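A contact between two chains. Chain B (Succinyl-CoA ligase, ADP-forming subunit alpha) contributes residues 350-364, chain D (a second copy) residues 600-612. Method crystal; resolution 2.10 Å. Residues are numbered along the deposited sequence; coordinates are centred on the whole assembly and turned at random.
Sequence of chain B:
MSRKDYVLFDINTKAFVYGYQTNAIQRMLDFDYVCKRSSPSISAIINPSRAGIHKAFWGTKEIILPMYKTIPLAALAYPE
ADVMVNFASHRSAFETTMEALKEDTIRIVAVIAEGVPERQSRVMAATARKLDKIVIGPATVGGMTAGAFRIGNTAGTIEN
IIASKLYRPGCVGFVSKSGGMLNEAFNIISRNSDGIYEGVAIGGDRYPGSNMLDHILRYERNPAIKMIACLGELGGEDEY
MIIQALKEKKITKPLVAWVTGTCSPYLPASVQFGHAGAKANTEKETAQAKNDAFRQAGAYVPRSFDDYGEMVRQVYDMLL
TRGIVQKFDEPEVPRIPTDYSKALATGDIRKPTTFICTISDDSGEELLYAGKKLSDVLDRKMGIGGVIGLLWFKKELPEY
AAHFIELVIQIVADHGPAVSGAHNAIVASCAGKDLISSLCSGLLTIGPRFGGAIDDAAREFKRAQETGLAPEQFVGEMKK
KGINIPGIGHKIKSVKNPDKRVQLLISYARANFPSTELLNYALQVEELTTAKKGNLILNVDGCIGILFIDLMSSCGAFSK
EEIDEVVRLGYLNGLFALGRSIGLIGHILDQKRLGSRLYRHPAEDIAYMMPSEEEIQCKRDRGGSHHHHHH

Chain B 350-364: RKPTTFICTISDDSG
Chain D (600-612) RHPAEDIAYMMPS

The apolar centre lies on the sheet face shared by Phe B355, Cys B357, Ile D606 and Tyr D608. Phe B355 (chi1 m, chi2 -75°) sets CB 4.2 Å from CG1 of Ile D606 (m, t), while CB of Cys B357 (chi1 t) lies 4.0 Å from CG2 of Ile D606 and 4.1 Å from CD1 of Tyr D608 (m, chi2 -76°). On the face of Ile B356 (m, t) and Ala D607, CB of Ala D607 lies 4.4 Å from CG1 of Ile B356 and 3.4 Å from OG1 of Thr B353; CG2 of Ile B356 also reaches SD of Met D609 (m, t, p) at 4.0 Å.

The register is parallel, Phe B355 beside Ile D606, Ile B356 beside Ala D607 and Cys B357 beside Tyr D608, with CA-CA distances of 4.8, 4.8 and 5.1 Å. The extended backbones cross at -27°. Alternate residues of chain B supply both backbone groups: N of Phe B355 donates to O of Asp D605 (3.1 Å), N of Ala D607 to O of Phe B355 (2.8 Å), N of Cys B357 to O of Ala D607 (3.0 Å) and N of Met D609 to O of Cys B357 (2.8 Å).

Upstream, a 3-10 turn over 603-605 presents Asp D605 (phi/psi -91/8, chi1 t, chi2 43°). Its OD1 accepts OG1 of Thr B354 (chi1 m) at 2.7 Å and forms a salt bridge with NZ of Lys B351 (t, t, t, m) at 3.4 Å. Thr B354 breaks from the extended path (-91/-40), and its N joins N of Phe B355 in donating to O of Asp D605, at 2.9 Å. Within chain D, NE2 of His D601 donates to OD2 of Asp D605 (2.7 Å), and the Phe B355 edge faces the imidazole in an offset edge-to-face pair, centroids 5.2 Å apart and planes at 72°.

At the other margin, the Tyr D608 ring carries CG of Asp B361 over one face. Beyond it, OD2 of Asp B362 (chi1 p) closes a salt bridge with NH2 of Arg D600 at 2.9 Å.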

# COMPACT_ATOMS: atom_id res chain seq x y z
N ARG B 350 7.00 19.69 -32.46
CA ARG B 350 6.72 18.26 -32.28
C ARG B 350 7.22 17.91 -30.90
O ARG B 350 8.26 18.41 -30.50
CB ARG B 350 7.34 17.35 -33.37
CG ARG B 350 8.86 17.28 -33.40
CD ARG B 350 9.34 16.34 -34.48
NE ARG B 350 10.79 16.23 -34.43
CZ ARG B 350 11.56 15.56 -35.28
NH1 ARG B 350 12.86 15.52 -35.11
NH2 ARG B 350 11.02 14.91 -36.32
N LYS B 351 6.45 17.13 -30.13
CA LYS B 351 6.86 16.79 -28.78
C LYS B 351 6.85 15.28 -28.58
O LYS B 351 5.81 14.65 -28.77
CB LYS B 351 5.99 17.50 -27.72
CG LYS B 351 6.52 17.32 -26.27
CD LYS B 351 5.61 18.00 -25.28
CE LYS B 351 5.95 17.76 -23.82
NZ LYS B 351 5.95 16.33 -23.45
N PRO B 352 7.99 14.69 -28.16
CA PRO B 352 8.02 13.23 -27.98
C PRO B 352 7.20 12.77 -26.78
O PRO B 352 7.04 13.50 -25.82
CB PRO B 352 9.50 12.91 -27.83
CG PRO B 352 10.09 14.16 -27.29
CD PRO B 352 9.31 15.29 -27.92
N THR B 353 6.63 11.57 -26.87
CA THR B 353 5.82 11.03 -25.80
C THR B 353 6.74 10.36 -24.78
O THR B 353 7.78 9.83 -25.14
CB THR B 353 4.77 10.06 -26.34
OG1 THR B 353 5.46 9.07 -27.07
CG2 THR B 353 3.77 10.72 -27.22
N THR B 354 6.35 10.34 -23.53
CA THR B 354 7.17 9.68 -22.53
C THR B 354 6.73 8.22 -22.42
O THR B 354 7.56 7.32 -22.28
CB THR B 354 7.07 10.47 -21.21
OG1 THR B 354 7.51 11.80 -21.48
CG2 THR B 354 7.88 9.87 -20.08
N PHE B 355 5.44 7.98 -22.48
CA PHE B 355 4.92 6.64 -22.33
C PHE B 355 4.34 6.04 -23.55
O PHE B 355 3.76 6.74 -24.37
CB PHE B 355 3.83 6.62 -21.23
CG PHE B 355 4.31 7.06 -19.87
CD1 PHE B 355 5.09 6.22 -19.08
CD2 PHE B 355 3.95 8.31 -19.35
CE1 PHE B 355 5.50 6.61 -17.80
CE2 PHE B 355 4.35 8.68 -18.06
CZ PHE B 355 5.10 7.82 -17.29
N ILE B 356 4.40 4.72 -23.61
CA ILE B 356 3.69 3.96 -24.59
C ILE B 356 2.55 3.24 -23.83
O ILE B 356 2.78 2.77 -22.72
CB ILE B 356 4.61 2.97 -25.35
CG1 ILE B 356 5.72 3.75 -26.12
CG2 ILE B 356 3.74 2.12 -26.31
CD1 ILE B 356 6.80 2.94 -26.74
N CYS B 357 1.36 3.15 -24.45
CA CYS B 357 0.22 2.39 -23.94
C CYS B 357 -0.32 1.54 -25.09
O CYS B 357 -0.72 2.06 -26.14
CB CYS B 357 -0.88 3.30 -23.38
SG CYS B 357 -2.26 2.37 -22.63
N THR B 358 -0.33 0.23 -24.91
CA THR B 358 -0.84 -0.63 -25.96
C THR B 358 -2.17 -1.28 -25.55
O THR B 358 -2.69 -2.04 -26.34
CB THR B 358 0.20 -1.74 -26.30
OG1 THR B 358 0.21 -2.66 -25.22
CG2 THR B 358 1.62 -1.20 -26.57
N ILE B 359 -2.69 -1.05 -24.33
CA ILE B 359 -3.87 -1.83 -23.88
C ILE B 359 -5.20 -1.08 -23.87
O ILE B 359 -6.24 -1.71 -23.82
CB ILE B 359 -3.59 -2.47 -22.48
CG1 ILE B 359 -3.37 -1.41 -21.38
CG2 ILE B 359 -2.41 -3.46 -22.55
CD1 ILE B 359 -3.83 -1.86 -20.02
N SER B 360 -5.19 0.24 -23.83
CA SER B 360 -6.44 0.98 -23.74
C SER B 360 -6.24 2.37 -24.23
O SER B 360 -5.14 2.89 -24.17
CB SER B 360 -6.96 0.99 -22.30
OG SER B 360 -6.04 1.74 -21.53
N ASP B 361 -7.30 3.01 -24.64
CA ASP B 361 -7.26 4.35 -25.21
C ASP B 361 -8.57 5.05 -24.93
O ASP B 361 -9.63 4.65 -25.45
CB ASP B 361 -7.00 4.23 -26.74
CG ASP B 361 -6.73 5.55 -27.44
OD1 ASP B 361 -6.89 6.61 -26.78
OD2 ASP B 361 -6.36 5.52 -28.63
N ASP B 362 -8.48 6.12 -24.14
CA ASP B 362 -9.61 6.97 -23.78
C ASP B 362 -9.62 8.31 -24.57
O ASP B 362 -10.48 9.15 -24.32
CB ASP B 362 -9.54 7.26 -22.29
CG ASP B 362 -8.34 8.17 -21.93
OD1 ASP B 362 -7.14 7.79 -22.29
OD2 ASP B 362 -8.57 9.25 -21.34
N SER B 363 -8.67 8.49 -25.50
CA SER B 363 -8.48 9.70 -26.33
C SER B 363 -9.57 9.98 -27.33
O SER B 363 -9.77 11.14 -27.68
CB SER B 363 -7.19 9.58 -27.13
OG SER B 363 -6.08 9.91 -26.32
N GLY B 364 -10.19 8.94 -27.88
CA GLY B 364 -11.18 9.07 -28.94
C GLY B 364 -12.60 9.30 -28.51
O GLY B 364 -12.86 9.68 -27.37
N ARG D 600 -3.95 14.75 -13.87
CA ARG D 600 -4.26 13.83 -14.96
C ARG D 600 -3.03 13.96 -15.86
O ARG D 600 -2.59 15.09 -16.12
CB ARG D 600 -5.55 14.25 -15.72
CG ARG D 600 -6.35 13.06 -16.21
CD ARG D 600 -7.26 13.34 -17.42
NE ARG D 600 -8.22 12.24 -17.62
CZ ARG D 600 -8.19 11.35 -18.62
NH1 ARG D 600 -7.26 11.44 -19.56
NH2 ARG D 600 -9.09 10.37 -18.68
N HIS D 601 -2.42 12.85 -16.27
CA HIS D 601 -1.21 12.94 -17.10
C HIS D 601 -1.55 13.53 -18.49
O HIS D 601 -2.58 13.14 -19.05
CB HIS D 601 -0.50 11.58 -17.20
CG HIS D 601 0.91 11.68 -17.67
ND1 HIS D 601 1.89 12.33 -16.93
CD2 HIS D 601 1.47 11.26 -18.83
CE1 HIS D 601 2.98 12.27 -17.64
NE2 HIS D 601 2.77 11.65 -18.80
N PRO D 602 -0.81 14.54 -19.06
CA PRO D 602 -1.24 15.09 -20.36
C PRO D 602 -1.27 14.04 -21.46
O PRO D 602 -0.35 13.21 -21.57
CB PRO D 602 -0.24 16.21 -20.64
CG PRO D 602 0.87 16.03 -19.68
CD PRO D 602 0.40 15.21 -18.54
N ALA D 603 -2.38 14.03 -22.23
CA ALA D 603 -2.70 13.10 -23.32
C ALA D 603 -1.60 13.05 -24.39
O ALA D 603 -1.38 11.98 -24.96
CB ALA D 603 -4.01 13.51 -23.98
N GLU D 604 -0.94 14.19 -24.67
CA GLU D 604 0.11 14.27 -25.67
C GLU D 604 1.41 13.62 -25.20
O GLU D 604 2.31 13.46 -26.01
CB GLU D 604 0.33 15.73 -26.16
CG GLU D 604 1.02 16.65 -25.16
CD GLU D 604 0.12 17.39 -24.18
OE1 GLU D 604 0.59 18.41 -23.61
OE2 GLU D 604 -1.05 16.98 -23.97
N ASP D 605 1.51 13.25 -23.90
CA ASP D 605 2.71 12.59 -23.42
C ASP D 605 2.62 11.06 -23.51
O ASP D 605 3.51 10.34 -23.04
CB ASP D 605 3.05 13.07 -21.99
CG ASP D 605 4.49 12.81 -21.65
OD1 ASP D 605 5.37 13.07 -22.53
OD2 ASP D 605 4.76 12.29 -20.52
N ILE D 606 1.56 10.57 -24.16
CA ILE D 606 1.30 9.13 -24.29
C ILE D 606 1.13 8.73 -25.72
O ILE D 606 0.31 9.34 -26.40
CB ILE D 606 0.08 8.70 -23.40
CG1 ILE D 606 0.37 8.98 -21.90
CG2 ILE D 606 -0.27 7.22 -23.62
CD1 ILE D 606 -0.84 9.25 -20.97
N ALA D 607 1.91 7.71 -26.20
CA ALA D 607 1.78 7.17 -27.57
C ALA D 607 0.88 5.94 -27.46
O ALA D 607 1.25 4.97 -26.81
CB ALA D 607 3.14 6.75 -28.12
N TYR D 608 -0.33 6.06 -28.00
CA TYR D 608 -1.34 5.01 -27.98
C TYR D 608 -1.07 4.06 -29.11
O TYR D 608 -1.08 4.47 -30.25
CB TYR D 608 -2.77 5.62 -28.08
CG TYR D 608 -3.14 6.28 -26.78
CD1 TYR D 608 -3.52 5.53 -25.66
CD2 TYR D 608 -3.06 7.66 -26.63
CE1 TYR D 608 -3.84 6.13 -24.46
CE2 TYR D 608 -3.39 8.28 -25.42
CZ TYR D 608 -3.80 7.51 -24.35
OH TYR D 608 -4.12 8.11 -23.15
N MET D 609 -0.69 2.83 -28.80
CA MET D 609 -0.37 1.89 -29.88
C MET D 609 -1.17 0.63 -29.76
O MET D 609 -0.65 -0.39 -29.35
CB MET D 609 1.14 1.66 -29.95
CG MET D 609 1.88 2.86 -30.52
SD MET D 609 3.63 2.84 -30.24
CE MET D 609 3.99 1.35 -31.06
N MET D 610 -2.44 0.73 -30.06
CA MET D 610 -3.43 -0.36 -30.00
C MET D 610 -3.10 -1.51 -30.93
O MET D 610 -2.74 -1.27 -32.08
CB MET D 610 -4.87 0.15 -30.35
CG MET D 610 -5.47 1.16 -29.35
SD MET D 610 -5.46 0.63 -27.62
CE MET D 610 -3.97 1.50 -26.98
N PRO D 611 -3.25 -2.77 -30.50
CA PRO D 611 -3.06 -3.88 -31.44
C PRO D 611 -4.21 -3.93 -32.45
O PRO D 611 -5.31 -3.42 -32.18
CB PRO D 611 -3.06 -5.11 -30.53
CG PRO D 611 -3.88 -4.71 -29.37
CD PRO D 611 -3.63 -3.25 -29.15
N SER D 612 -3.98 -4.56 -33.60
CA SER D 612 -5.00 -4.73 -34.63
C SER D 612 -5.93 -5.87 -34.28
O SER D 612 -5.61 -6.67 -33.40
CB SER D 612 -4.36 -5.01 -35.98
OG SER D 612 -3.65 -6.24 -35.92